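PDB 6F2P: paenibacillus xanthan lyase from Paenibacillus, which cleaves the polysaccharide xanthan by beta-elimination, as a calcium-binding, multidomain lyase with the architecture of polysaccharide lyase family 8. Local coordinates for residues A[113-119]-A[155-160]; A[138-142]-A[183-187]; A[437-441]-A[478-484]; A[567-573]-A[599-605]; A[712-718]-A[747-753]. One frame throughout, in Å; residues are numbered along the deposited sequence.

Interaction 1: residues A[113-119]-A[155-160]; sequences FYNGCSQ and AAIYYT
The last six residues of helix 147-160 pack against an irregular loop, residues 113-119, that links helix 95-111 to helix 123-141. The loop makes a type II beta turn from Tyr114 to Cys117, closed by Cys117 N to Tyr114 O at 2.9 Å, with Gly116 at positive phi (112°/-4°). Along the helix, Ala155 comes first, its O 3.6 Å from Asn115 CB. Ala156 faces the loop squarely: its CA lies 4.1 Å from Asn115 CA, and its CB meets Phe113 CE2 at 3.4 Å and Tyr114 CA at 3.5 Å, so the small methyl allows backbone and ring to approach closely. Ile157 turns mostly away, but its CG1 reaches Phe113 CE2 at 4.2 Å. Tyr159 (chi1 t) lays its ring under the turn, with Gly116 CA 3.9 Å from the ring centroid in a CH-pi contact over the face, and Cys117 SG at the ring edge, 5.0 Å from the centroid. Tyr159 OH donates to Cys117 O at 2.8 Å and accepts a weak hydrogen bond from Gln119 NE2 at 3.3 Å. Thr160 places OG1 3.8 Å from Phe113 CZ, while its O and Gln119 OE1 share a water (2.7 and 2.9 Å). This is helix-to-loop packing within the alpha-helical domain: Thr160 OG1 bonds Trp126 O, Phe113 also touches Trp126 and Leu134 of helix 123-141, and Ile157 reaches Val177 of helix 168-184.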
# COMPACT_ATOMS: atom_id res chain seq x y z
N PHE A 113 6.33 41.68 -23.19
CA PHE A 113 5.57 41.30 -22.01
C PHE A 113 4.88 42.49 -21.35
O PHE A 113 5.51 43.26 -20.61
CB PHE A 113 6.47 40.62 -20.98
CG PHE A 113 5.72 39.93 -19.89
CD1 PHE A 113 5.25 38.63 -20.06
CD2 PHE A 113 5.46 40.57 -18.69
CE1 PHE A 113 4.54 37.98 -19.06
CE2 PHE A 113 4.76 39.94 -17.68
CZ PHE A 113 4.30 38.64 -17.86
N TYR A 114 3.59 42.61 -21.60
CA TYR A 114 2.82 43.76 -21.16
C TYR A 114 1.33 43.46 -21.18
O TYR A 114 0.88 42.53 -21.85
CB TYR A 114 3.11 44.96 -22.07
CG TYR A 114 2.81 44.71 -23.53
CD1 TYR A 114 1.54 44.91 -24.05
CD2 TYR A 114 3.81 44.28 -24.40
CE1 TYR A 114 1.27 44.67 -25.40
CE2 TYR A 114 3.55 44.04 -25.74
CZ TYR A 114 2.28 44.24 -26.24
OH TYR A 114 2.03 44.00 -27.58
N ASN A 115 0.58 44.27 -20.46
CA ASN A 115 -0.86 44.12 -20.44
C ASN A 115 -1.47 44.25 -21.83
O ASN A 115 -1.52 45.34 -22.40
CB ASN A 115 -1.48 45.15 -19.49
CG ASN A 115 -2.99 45.10 -19.47
OD1 ASN A 115 -3.60 44.08 -19.85
ND2 ASN A 115 -3.61 46.19 -19.03
N GLY A 116 -1.91 43.12 -22.38
CA GLY A 116 -2.56 43.09 -23.68
C GLY A 116 -1.73 42.39 -24.74
O GLY A 116 -2.17 42.22 -25.88
N CYS A 117 -0.53 41.98 -24.36
CA CYS A 117 0.41 41.37 -25.30
C CYS A 117 -0.10 40.05 -25.87
O CYS A 117 -1.00 39.42 -25.32
CB CYS A 117 1.74 41.12 -24.61
SG CYS A 117 1.63 39.86 -23.33
N SER A 118 0.49 39.63 -26.98
CA SER A 118 0.15 38.35 -27.58
C SER A 118 0.89 37.24 -26.86
O SER A 118 2.10 37.31 -26.69
CB SER A 118 0.50 38.35 -29.06
OG SER A 118 0.37 37.05 -29.61
N GLN A 119 0.17 36.21 -26.43
CA GLN A 119 0.80 35.11 -25.71
C GLN A 119 0.97 33.92 -26.62
O GLN A 119 0.27 32.92 -26.51
CB GLN A 119 -0.03 34.73 -24.48
CG GLN A 119 -0.26 35.90 -23.55
CD GLN A 119 -1.29 35.60 -22.50
OE1 GLN A 119 -1.20 34.60 -21.78
NE2 GLN A 119 -2.31 36.46 -22.40
N ALA A 155 0.79 45.26 -14.12
CA ALA A 155 -0.35 45.18 -15.01
C ALA A 155 -0.18 44.03 -16.00
O ALA A 155 -1.15 43.39 -16.40
CB ALA A 155 -0.55 46.49 -15.75
N ALA A 156 1.06 43.77 -16.37
CA ALA A 156 1.35 42.68 -17.28
C ALA A 156 1.10 41.34 -16.59
O ALA A 156 0.49 40.44 -17.17
CB ALA A 156 2.78 42.76 -17.76
N ILE A 157 1.57 41.22 -15.35
CA ILE A 157 1.38 40.00 -14.58
C ILE A 157 -0.10 39.72 -14.29
O ILE A 157 -0.56 38.60 -14.50
CB ILE A 157 2.19 40.00 -13.29
CG1 ILE A 157 3.68 40.14 -13.62
CG2 ILE A 157 1.91 38.73 -12.48
CD1 ILE A 157 4.58 40.03 -12.43
N TYR A 158 -0.85 40.73 -13.85
CA TYR A 158 -2.30 40.58 -13.68
C TYR A 158 -2.97 40.12 -14.98
O TYR A 158 -3.95 39.38 -14.96
CB TYR A 158 -2.96 41.90 -13.28
CG TYR A 158 -2.85 42.33 -11.82
CD1 TYR A 158 -1.64 42.33 -11.16
CD2 TYR A 158 -3.97 42.79 -11.15
CE1 TYR A 158 -1.55 42.76 -9.85
CE2 TYR A 158 -3.89 43.22 -9.84
CZ TYR A 158 -2.68 43.21 -9.19
OH TYR A 158 -2.61 43.64 -7.89
N TYR A 159 -2.43 40.58 -16.10
CA TYR A 159 -2.98 40.23 -17.40
C TYR A 159 -2.79 38.75 -17.72
O TYR A 159 -3.75 38.04 -18.03
CB TYR A 159 -2.37 41.11 -18.49
CG TYR A 159 -2.62 40.61 -19.89
CD1 TYR A 159 -3.90 40.61 -20.43
CD2 TYR A 159 -1.58 40.15 -20.68
CE1 TYR A 159 -4.13 40.16 -21.71
CE2 TYR A 159 -1.80 39.70 -21.97
CZ TYR A 159 -3.08 39.70 -22.48
OH TYR A 159 -3.31 39.25 -23.76
N THR A 160 -1.55 38.28 -17.64
CA THR A 160 -1.26 36.88 -17.94
C THR A 160 -1.69 35.93 -16.81
O THR A 160 -2.04 34.79 -17.07
CB THR A 160 0.22 36.65 -18.25
OG1 THR A 160 1.01 36.90 -17.08
CG2 THR A 160 0.68 37.56 -19.37
O HOH W 1 -3.03 34.43 -19.57

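Interaction 2: residues A[138-142]-A[183-187]; sequences VALMY and ILNKD
This is a buried contact between the C-terminal ends of two helices, 123-141 and 168-184, in the N-terminal alpha-helical domain, and it includes a Schellman motif ending the second helix. In that motif Lys186 is the C-prime residue at positive phi (52°/52°), with Lys186 N weakly bonded to Ile183 O at 3.3 Å and Asp187 N returning to Gly182 O. Asp187 then N-caps the following helix. The backbones come nearest at Ala139 CA and Leu184 CA, 6.9 Å apart, and Leu184 (m, t) packs between them: its CD1 meets Val138 CG1 at 3.8 Å, its CD2 Ala139 CA at 3.9 Å and Tyr142 CD1 at 4.2 Å. Helices 4-18 and 147-160 contribute Arg10 and Met154 around the same leucine. Lys186 extends past Tyr142 to a salt bridge with Asp7. Tyr142 (chi1 t) points its ring across to the end of helix 168-184, its OH 3.8 Å from Lys186 CE and donating a hydrogen bond to Leu184 O at 3.1 Å.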
# COMPACT_ATOMS: atom_id res chain seq x y z
N VAL A 138 11.43 42.91 -9.77
CA VAL A 138 10.75 44.04 -9.17
C VAL A 138 10.95 44.09 -7.65
O VAL A 138 11.07 45.16 -7.07
CB VAL A 138 9.26 44.04 -9.51
CG1 VAL A 138 8.53 45.15 -8.75
CG2 VAL A 138 9.07 44.22 -11.02
N ALA A 139 11.02 42.93 -7.01
CA ALA A 139 11.23 42.91 -5.57
C ALA A 139 12.59 43.53 -5.22
O ALA A 139 12.69 44.38 -4.33
CB ALA A 139 11.13 41.49 -5.02
N LEU A 140 13.62 43.13 -5.96
CA LEU A 140 14.96 43.63 -5.72
C LEU A 140 15.10 45.11 -6.09
O LEU A 140 15.77 45.86 -5.39
CB LEU A 140 15.97 42.81 -6.52
CG LEU A 140 16.05 41.32 -6.21
CD1 LEU A 140 16.97 40.62 -7.18
CD2 LEU A 140 16.51 41.09 -4.77
N MET A 141 14.47 45.51 -7.18
CA MET A 141 14.73 46.80 -7.79
C MET A 141 13.70 47.87 -7.42
O MET A 141 13.75 49.00 -7.90
CB MET A 141 14.76 46.64 -9.31
CG MET A 141 15.81 45.67 -9.82
SD MET A 141 17.49 46.27 -9.60
CE MET A 141 17.40 47.80 -10.54
N TYR A 142 12.77 47.49 -6.54
CA TYR A 142 11.62 48.30 -6.18
C TYR A 142 11.90 49.79 -5.92
O TYR A 142 11.29 50.67 -6.52
CB TYR A 142 10.95 47.69 -4.94
CG TYR A 142 9.51 48.08 -4.77
CD1 TYR A 142 8.51 47.42 -5.46
CD2 TYR A 142 9.14 49.09 -3.89
CE1 TYR A 142 7.17 47.76 -5.30
CE2 TYR A 142 7.81 49.44 -3.72
CZ TYR A 142 6.83 48.78 -4.43
OH TYR A 142 5.50 49.12 -4.26
N ILE A 183 1.61 41.69 -3.26
CA ILE A 183 2.47 42.37 -2.31
C ILE A 183 3.20 43.55 -2.95
O ILE A 183 3.25 44.66 -2.39
CB ILE A 183 3.51 41.40 -1.75
CG1 ILE A 183 2.81 40.36 -0.86
CG2 ILE A 183 4.58 42.14 -0.98
CD1 ILE A 183 3.75 39.41 -0.16
N LEU A 184 3.76 43.32 -4.13
CA LEU A 184 4.47 44.35 -4.86
C LEU A 184 3.54 45.47 -5.30
O LEU A 184 3.93 46.64 -5.29
CB LEU A 184 5.19 43.76 -6.07
CG LEU A 184 6.29 42.75 -5.76
CD1 LEU A 184 6.88 42.22 -7.05
CD2 LEU A 184 7.37 43.38 -4.88
N ASN A 185 2.31 45.11 -5.67
CA ASN A 185 1.36 46.10 -6.17
C ASN A 185 0.45 46.65 -5.07
O ASN A 185 -0.49 47.40 -5.34
CB ASN A 185 0.49 45.51 -7.28
CG ASN A 185 -0.18 46.58 -8.11
OD1 ASN A 185 0.41 47.63 -8.37
ND2 ASN A 185 -1.43 46.34 -8.50
N LYS A 186 0.75 46.28 -3.83
CA LYS A 186 -0.01 46.74 -2.66
C LYS A 186 -1.52 46.53 -2.82
O LYS A 186 -2.32 47.44 -2.64
CB LYS A 186 0.35 48.20 -2.34
CG LYS A 186 1.84 48.38 -2.09
CD LYS A 186 2.21 49.63 -1.30
CE LYS A 186 3.70 49.60 -0.95
NZ LYS A 186 4.17 50.65 -0.01
N ASP A 187 -1.89 45.30 -3.15
CA ASP A 187 -3.26 44.94 -3.48
C ASP A 187 -3.70 43.81 -2.54
O ASP A 187 -3.55 42.62 -2.87
CB ASP A 187 -3.28 44.49 -4.94
CG ASP A 187 -4.68 44.19 -5.45
OD1 ASP A 187 -5.63 44.11 -4.63
OD2 ASP A 187 -4.83 44.03 -6.68

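Interaction 3: residues A[437-441]-A[478-484]; sequences GTTVL and KSLTAKK
Residues 437-441 and 478-484 run in nearly opposite senses, their end-to-end directions 155° apart, but the backbones stay too far apart for strand pairing: Thr439 CA lies 7.6 Å from Ala482 CA, and Leu441 CA 7.4 Å from Leu480 CA. Extended conformation holds from Thr439 to Leu441 and from Thr481 to Lys484, whereas Gly437 has positive phi (86°/-25°). Side chains alternate, so Thr439 and Leu441 point across the gap toward Leu480, Ala482 and Lys484. Leu480 (t, p) inserts its CD2 against the opposing backbone, 3.7 Å from Leu441 N and from Val440 C, and 4.0 Å from Leu441 CG. Leu441 CD1 in turn touches the aliphatic part of Lys478 at CD, 3.6 Å away. Between them these residues join two sheets of the family 8 super-sandwich domain: strand 439-441 lies at the edge of a five-stranded antiparallel sheet, beside strand 508-516, and strand 481-488 lies in the nine-stranded sheet. Ala482 CB meets Thr439 CG2 at 4.4 Å, a loose contact. At the other end Lys484, curled by p rotamers at chi3 and chi4, brings a buried ammonium group back to residues 437-441, its NZ donating to Thr439 OG1 at 2.6 Å and to Gly437 O at 2.7 Å. Tyr615 OH is a further partner of this NZ, and Thr439 OG1 is also bonded to Thr510 OG1.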
# COMPACT_ATOMS: atom_id res chain seq x y z
N GLY A 437 17.89 -6.19 -7.51
CA GLY A 437 16.67 -6.69 -6.92
C GLY A 437 15.65 -7.16 -7.93
O GLY A 437 14.81 -8.00 -7.61
N THR A 438 15.73 -6.63 -9.14
CA THR A 438 14.72 -6.89 -10.17
C THR A 438 14.79 -8.31 -10.72
O THR A 438 15.87 -8.92 -10.75
CB THR A 438 14.87 -5.92 -11.35
OG1 THR A 438 16.22 -5.98 -11.85
CG2 THR A 438 14.57 -4.50 -10.90
N THR A 439 13.65 -8.82 -11.17
CA THR A 439 13.61 -10.02 -11.99
C THR A 439 13.20 -9.63 -13.40
O THR A 439 12.11 -9.09 -13.58
CB THR A 439 12.60 -11.04 -11.44
OG1 THR A 439 13.05 -11.51 -10.17
CG2 THR A 439 12.44 -12.21 -12.39
N VAL A 440 14.05 -9.89 -14.39
CA VAL A 440 13.80 -9.42 -15.76
C VAL A 440 14.12 -10.43 -16.88
O VAL A 440 14.83 -11.42 -16.65
CB VAL A 440 14.63 -8.16 -16.08
CG1 VAL A 440 14.26 -7.00 -15.16
CG2 VAL A 440 16.12 -8.49 -15.99
N LEU A 441 13.60 -10.16 -18.08
CA LEU A 441 14.05 -10.84 -19.29
C LEU A 441 15.34 -10.17 -19.72
O LEU A 441 15.41 -8.94 -19.80
CB LEU A 441 13.04 -10.71 -20.41
CG LEU A 441 11.68 -11.35 -20.18
CD1 LEU A 441 10.74 -11.01 -21.34
CD2 LEU A 441 11.82 -12.86 -20.00
N LYS A 478 5.06 -8.55 -21.64
CA LYS A 478 5.76 -9.82 -21.57
C LYS A 478 4.91 -10.87 -20.88
O LYS A 478 3.90 -10.56 -20.25
CB LYS A 478 7.09 -9.64 -20.85
CG LYS A 478 7.98 -8.52 -21.41
CD LYS A 478 8.36 -8.75 -22.86
CE LYS A 478 9.49 -7.80 -23.28
NZ LYS A 478 9.77 -7.86 -24.75
N SER A 479 5.31 -12.14 -21.00
CA SER A 479 4.60 -13.19 -20.28
C SER A 479 5.21 -13.30 -18.89
O SER A 479 4.55 -13.77 -17.96
CB SER A 479 4.71 -14.53 -21.00
OG SER A 479 6.05 -14.99 -21.02
N LEU A 480 6.46 -12.85 -18.77
CA LEU A 480 7.23 -12.97 -17.54
C LEU A 480 6.41 -12.62 -16.33
O LEU A 480 5.73 -11.60 -16.29
CB LEU A 480 8.50 -12.10 -17.58
CG LEU A 480 9.32 -12.15 -16.28
CD1 LEU A 480 9.74 -13.58 -15.95
CD2 LEU A 480 10.54 -11.24 -16.32
N THR A 481 6.47 -13.50 -15.33
CA THR A 481 5.77 -13.26 -14.08
C THR A 481 6.56 -13.89 -12.95
O THR A 481 7.32 -14.84 -13.16
CB THR A 481 4.34 -13.82 -14.15
OG1 THR A 481 3.55 -13.27 -13.09
CG2 THR A 481 4.36 -15.34 -14.06
N ALA A 482 6.42 -13.35 -11.75
CA ALA A 482 7.18 -13.86 -10.61
C ALA A 482 6.58 -13.42 -9.28
O ALA A 482 5.90 -12.39 -9.20
CB ALA A 482 8.61 -13.40 -10.70
N LYS A 483 6.85 -14.20 -8.24
CA LYS A 483 6.50 -13.80 -6.88
C LYS A 483 7.76 -13.50 -6.07
O LYS A 483 8.54 -14.40 -5.73
CB LYS A 483 5.61 -14.84 -6.20
CG LYS A 483 4.19 -14.81 -6.73
CD LYS A 483 3.48 -16.14 -6.58
CE LYS A 483 2.07 -16.05 -7.13
NZ LYS A 483 1.28 -17.29 -6.91
N LYS A 484 7.96 -12.22 -5.80
CA LYS A 484 9.16 -11.74 -5.13
C LYS A 484 8.77 -11.19 -3.76
O LYS A 484 7.83 -10.39 -3.64
CB LYS A 484 9.81 -10.64 -5.97
CG LYS A 484 10.06 -11.04 -7.41
CD LYS A 484 10.32 -9.84 -8.32
CE LYS A 484 11.57 -9.07 -7.91
NZ LYS A 484 12.84 -9.82 -8.14

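Interaction 4: residues A[567-573]-A[599-605]; sequences AAVKGLR and FMTLWFD
The Lys570 NZ to Asp605 OD2 salt bridge, 3.0 Å, spans two antiparallel strands diagonally, since Lys570 pairs with Trp603; Asp605 OD1 accepts from Gly607 N. The hydrogen-bonded pair has Lys570 N to Trp603 O and Trp603 N to Lys570 O, both 3.0 Å; Leu572 with Thr601 has Leu572 N to Thr601 O at 3.0 Å and Thr601 N to Leu572 O at 2.9 Å. Gly571-Leu602 and Arg573-Met600 form the non-hydrogen-bonded pairs, each with CA atoms 4.7 Å apart. The strand axes approach to 4.7 Å at 145°. On the face bearing Lys570, Leu572, Thr601 and Trp603, the indole (chi1 p) lies over Lys570 CB, 3.7 Å from the centroid of its six-membered ring, while Leu572 CB meets Trp603 CZ3 at 4.0 Å. Phe604 CE1 reaches Ala567 CB at 3.6 Å; Met600 CE lies 3.5 Å from Arg573 NH2, over the guanidinium, whose NH1 hydrogen-bonds Asn523 O. Flanked by strands 508-516 and 539-543, this is a twisted antiparallel ladder inside one sheet of the super-sandwich.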
# COMPACT_ATOMS: atom_id res chain seq x y z
N ALA A 567 24.01 -21.21 -4.27
CA ALA A 567 23.45 -20.79 -5.55
C ALA A 567 24.51 -20.64 -6.64
O ALA A 567 25.69 -20.40 -6.36
CB ALA A 567 22.66 -19.49 -5.41
N ALA A 568 24.07 -20.78 -7.88
CA ALA A 568 24.89 -20.43 -9.03
C ALA A 568 24.74 -18.92 -9.30
O ALA A 568 23.71 -18.47 -9.82
CB ALA A 568 24.47 -21.23 -10.26
N VAL A 569 25.77 -18.16 -8.92
CA VAL A 569 25.76 -16.71 -9.07
C VAL A 569 26.75 -16.22 -10.14
O VAL A 569 27.96 -16.40 -10.00
CB VAL A 569 26.14 -16.02 -7.74
CG1 VAL A 569 25.94 -14.51 -7.84
CG2 VAL A 569 25.34 -16.61 -6.59
N LYS A 570 26.24 -15.58 -11.19
CA LYS A 570 27.10 -14.95 -12.19
C LYS A 570 27.64 -13.61 -11.69
O LYS A 570 26.95 -12.87 -11.00
CB LYS A 570 26.35 -14.75 -13.51
CG LYS A 570 25.90 -16.06 -14.14
CD LYS A 570 25.33 -15.85 -15.52
CE LYS A 570 25.05 -17.18 -16.20
NZ LYS A 570 24.69 -17.01 -17.63
N GLY A 571 28.89 -13.32 -12.03
CA GLY A 571 29.55 -12.12 -11.56
C GLY A 571 30.27 -11.39 -12.68
O GLY A 571 30.77 -12.01 -13.62
N LEU A 572 30.32 -10.06 -12.58
CA LEU A 572 30.98 -9.24 -13.58
C LEU A 572 31.51 -7.96 -12.97
O LEU A 572 30.75 -7.17 -12.41
CB LEU A 572 30.00 -8.91 -14.71
CG LEU A 572 30.51 -7.91 -15.76
CD1 LEU A 572 31.75 -8.44 -16.48
CD2 LEU A 572 29.43 -7.59 -16.78
N ARG A 573 32.83 -7.77 -13.05
CA ARG A 573 33.45 -6.51 -12.66
C ARG A 573 33.93 -5.78 -13.93
O ARG A 573 34.85 -6.23 -14.60
CB ARG A 573 34.62 -6.78 -11.71
CG ARG A 573 35.27 -5.52 -11.18
CD ARG A 573 36.60 -5.82 -10.54
NE ARG A 573 36.48 -6.79 -9.46
CZ ARG A 573 36.46 -6.47 -8.17
NH1 ARG A 573 36.56 -5.20 -7.80
NH2 ARG A 573 36.35 -7.43 -7.25
N PHE A 599 31.60 -1.05 -11.99
CA PHE A 599 30.48 -1.76 -11.36
C PHE A 599 30.78 -3.22 -11.05
O PHE A 599 31.46 -3.91 -11.81
CB PHE A 599 29.23 -1.69 -12.24
CG PHE A 599 28.61 -0.32 -12.33
CD1 PHE A 599 29.07 0.61 -13.26
CD2 PHE A 599 27.56 0.03 -11.50
CE1 PHE A 599 28.49 1.87 -13.34
CE2 PHE A 599 26.97 1.29 -11.58
CZ PHE A 599 27.44 2.21 -12.50
N MET A 600 30.24 -3.69 -9.92
CA MET A 600 30.21 -5.11 -9.59
C MET A 600 28.79 -5.61 -9.69
O MET A 600 27.92 -5.20 -8.93
CB MET A 600 30.72 -5.35 -8.16
CG MET A 600 30.50 -6.78 -7.69
SD MET A 600 31.36 -7.98 -8.74
CE MET A 600 33.06 -7.55 -8.38
N THR A 601 28.55 -6.50 -10.64
CA THR A 601 27.21 -7.01 -10.89
C THR A 601 27.10 -8.49 -10.53
O THR A 601 27.87 -9.32 -11.03
CB THR A 601 26.85 -6.83 -12.37
OG1 THR A 601 27.21 -5.51 -12.77
CG2 THR A 601 25.37 -7.03 -12.60
N LEU A 602 26.15 -8.83 -9.66
CA LEU A 602 25.90 -10.22 -9.27
C LEU A 602 24.46 -10.58 -9.62
O LEU A 602 23.55 -9.79 -9.35
CB LEU A 602 26.14 -10.41 -7.77
CG LEU A 602 27.47 -9.91 -7.19
CD1 LEU A 602 27.48 -10.03 -5.68
CD2 LEU A 602 28.65 -10.65 -7.78
N TRP A 603 24.24 -11.74 -10.23
CA TRP A 603 22.87 -12.14 -10.56
C TRP A 603 22.61 -13.64 -10.72
O TRP A 603 23.53 -14.45 -10.74
CB TRP A 603 22.37 -11.37 -11.79
CG TRP A 603 22.96 -11.81 -13.12
CD1 TRP A 603 22.35 -12.57 -14.07
CD2 TRP A 603 24.25 -11.47 -13.64
NE1 TRP A 603 23.18 -12.74 -15.15
CE2 TRP A 603 24.36 -12.07 -14.91
CE3 TRP A 603 25.33 -10.72 -13.16
CZ2 TRP A 603 25.50 -11.95 -15.70
CZ3 TRP A 603 26.47 -10.61 -13.95
CH2 TRP A 603 26.54 -11.21 -15.20
N PHE A 604 21.33 -13.99 -10.82
CA PHE A 604 20.91 -15.36 -11.08
C PHE A 604 20.43 -15.48 -12.51
O PHE A 604 19.80 -14.57 -13.05
CB PHE A 604 19.74 -15.76 -10.17
CG PHE A 604 20.04 -15.69 -8.70
CD1 PHE A 604 21.02 -16.48 -8.13
CD2 PHE A 604 19.30 -14.86 -7.87
CE1 PHE A 604 21.28 -16.42 -6.77
CE2 PHE A 604 19.55 -14.80 -6.50
CZ PHE A 604 20.54 -15.58 -5.95
N ASP A 605 20.71 -16.63 -13.12
CA ASP A 605 20.19 -16.91 -14.44
C ASP A 605 19.24 -18.09 -14.35
O ASP A 605 19.67 -19.22 -14.15
CB ASP A 605 21.33 -17.22 -15.41
CG ASP A 605 20.86 -17.38 -16.86
OD1 ASP A 605 19.67 -17.72 -17.11
OD2 ASP A 605 21.69 -17.16 -17.76

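Interaction 5: residues A[712-718]-A[747-753]; sequences ATGLISK and VKFSLTG
Ala712 precedes the strand and packs its CB against Phe749 CB at 3.8 Å and Leu751 CD2 at 4.1 Å. Thr713 N donates to Ser750 O at 2.8 Å; with chi1 p, Thr713 OG1 accepts from Ser750 OG at 2.6 Å and donates to Thr752 O at 2.7 Å. Gly714 forms an antiparallel hydrogen-bonded pair with Ser750, Ser750 N to Gly714 O being 2.9 Å. Leu715 opposes Phe749, CA atoms 4.6 Å apart, and sends CD1 to Val747 CG2 at 3.8 Å. At Ile716 (-107°/-51°) a classic beta bulge shifts the register by one: Ile716 N and Ser717 N donate to Lys748 O, at 2.9 and 3.2 Å. Ser717 O accepts from Lys748 N at 2.9 Å, and Lys718 pairs with Val747, its CB 3.8 Å from Val747 CG2. Strand 714-718 thus edges the seven-stranded sheet. Backbone bonds carry the pairing through the bulge, and the hydrogen-bond relay from Ser750 OG through Thr713 OG1 to the carbonyl Thr752 O fastens the chain beyond the strand ends.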
# COMPACT_ATOMS: atom_id res chain seq x y z
N ALA A 712 -3.32 -19.28 23.48
CA ALA A 712 -3.21 -18.02 24.22
C ALA A 712 -4.17 -18.00 25.41
O ALA A 712 -5.15 -18.75 25.44
CB ALA A 712 -3.47 -16.84 23.31
N THR A 713 -3.88 -17.15 26.38
CA THR A 713 -4.67 -17.09 27.60
C THR A 713 -5.74 -16.01 27.51
O THR A 713 -6.78 -16.10 28.17
CB THR A 713 -3.77 -16.80 28.81
OG1 THR A 713 -3.15 -15.53 28.64
CG2 THR A 713 -2.71 -17.87 28.93
N GLY A 714 -5.49 -15.00 26.70
CA GLY A 714 -6.48 -13.96 26.50
C GLY A 714 -5.97 -12.85 25.60
O GLY A 714 -5.04 -13.04 24.83
N LEU A 715 -6.58 -11.69 25.73
CA LEU A 715 -6.26 -10.56 24.86
C LEU A 715 -5.48 -9.49 25.61
O LEU A 715 -5.72 -9.23 26.78
CB LEU A 715 -7.55 -9.97 24.29
CG LEU A 715 -7.36 -8.88 23.25
CD1 LEU A 715 -6.59 -9.44 22.06
CD2 LEU A 715 -8.70 -8.31 22.83
N ILE A 716 -4.53 -8.87 24.92
CA ILE A 716 -3.85 -7.71 25.46
C ILE A 716 -4.33 -6.46 24.75
O ILE A 716 -4.73 -5.50 25.39
CB ILE A 716 -2.34 -7.83 25.34
CG1 ILE A 716 -1.84 -8.99 26.19
CG2 ILE A 716 -1.68 -6.54 25.79
CD1 ILE A 716 -0.35 -9.20 26.15
N SER A 717 -4.32 -6.48 23.42
CA SER A 717 -4.78 -5.34 22.64
C SER A 717 -5.12 -5.73 21.21
O SER A 717 -4.73 -6.79 20.74
CB SER A 717 -3.74 -4.23 22.64
OG SER A 717 -2.49 -4.73 22.20
N LYS A 718 -5.84 -4.85 20.52
CA LYS A 718 -6.25 -5.14 19.15
C LYS A 718 -6.74 -3.89 18.42
O LYS A 718 -7.31 -2.99 19.03
CB LYS A 718 -7.33 -6.23 19.12
CG LYS A 718 -8.75 -5.73 19.37
CD LYS A 718 -9.78 -6.83 19.13
CE LYS A 718 -11.18 -6.25 19.10
NZ LYS A 718 -11.23 -4.99 18.29
N VAL A 747 -3.02 -7.37 16.34
CA VAL A 747 -3.62 -7.94 17.53
C VAL A 747 -2.52 -8.58 18.38
O VAL A 747 -1.61 -9.22 17.85
CB VAL A 747 -4.73 -8.97 17.19
CG1 VAL A 747 -4.17 -10.15 16.40
CG2 VAL A 747 -5.42 -9.47 18.46
N LYS A 748 -2.57 -8.38 19.69
CA LYS A 748 -1.57 -8.95 20.59
C LYS A 748 -2.24 -9.80 21.67
O LYS A 748 -3.04 -9.30 22.48
CB LYS A 748 -0.69 -7.86 21.20
CG LYS A 748 0.35 -8.39 22.19
CD LYS A 748 1.58 -7.49 22.29
CE LYS A 748 1.20 -6.08 22.72
NZ LYS A 748 2.39 -5.23 23.03
N PHE A 749 -1.91 -11.08 21.66
CA PHE A 749 -2.49 -12.03 22.59
C PHE A 749 -1.59 -12.24 23.80
O PHE A 749 -0.38 -12.11 23.71
CB PHE A 749 -2.70 -13.36 21.88
CG PHE A 749 -3.84 -13.36 20.91
CD1 PHE A 749 -5.14 -13.59 21.34
CD2 PHE A 749 -3.62 -13.13 19.55
CE1 PHE A 749 -6.20 -13.60 20.44
CE2 PHE A 749 -4.67 -13.14 18.65
CZ PHE A 749 -5.97 -13.37 19.09
N SER A 750 -2.20 -12.58 24.94
CA SER A 750 -1.42 -12.95 26.12
C SER A 750 -1.14 -14.45 26.10
O SER A 750 -1.98 -15.24 25.66
CB SER A 750 -2.16 -12.56 27.39
OG SER A 750 -3.42 -13.21 27.47
N LEU A 751 0.03 -14.85 26.57
CA LEU A 751 0.38 -16.27 26.59
C LEU A 751 0.48 -16.83 28.01
O LEU A 751 0.57 -18.04 28.20
CB LEU A 751 1.70 -16.51 25.86
CG LEU A 751 1.73 -16.24 24.36
CD1 LEU A 751 3.09 -16.63 23.78
CD2 LEU A 751 0.61 -16.99 23.66
N THR A 752 0.46 -15.93 28.99
CA THR A 752 0.56 -16.34 30.39
C THR A 752 -0.59 -15.80 31.23
O THR A 752 -1.47 -15.08 30.74
CB THR A 752 1.88 -15.86 31.03
OG1 THR A 752 1.95 -14.43 30.97
CG2 THR A 752 3.09 -16.49 30.33
N GLY A 753 -0.57 -16.15 32.51
CA GLY A 753 -1.65 -15.81 33.42
C GLY A 753 -2.68 -16.93 33.46
O GLY A 753 -2.47 -18.02 32.90

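How the interactions relate
From the N terminus, interactions 1 and 2 come first and cross: 138-142 falls inside the loop closed by 113-119 with 155-160, and 183-187 follows it. Their centres are about 17 Å apart, and they touch where Tyr158 OH meets Asp187 OD2 and Asn185 ND2, joining helix 147-160 to the end of helix 168-184. Interactions 3, 4 and 5 then follow in series. Interaction 3 closes 36 intervening residues and bridges two sheets of the super-sandwich domain; interaction 4 closes 25 and pairs two strands of the sheet that interaction 3 also reaches, about 17 Å away between centres. Interaction 5, about 70 Å from interaction 1 between centres, closes a 28-residue connection at the edge of another beta-sheet.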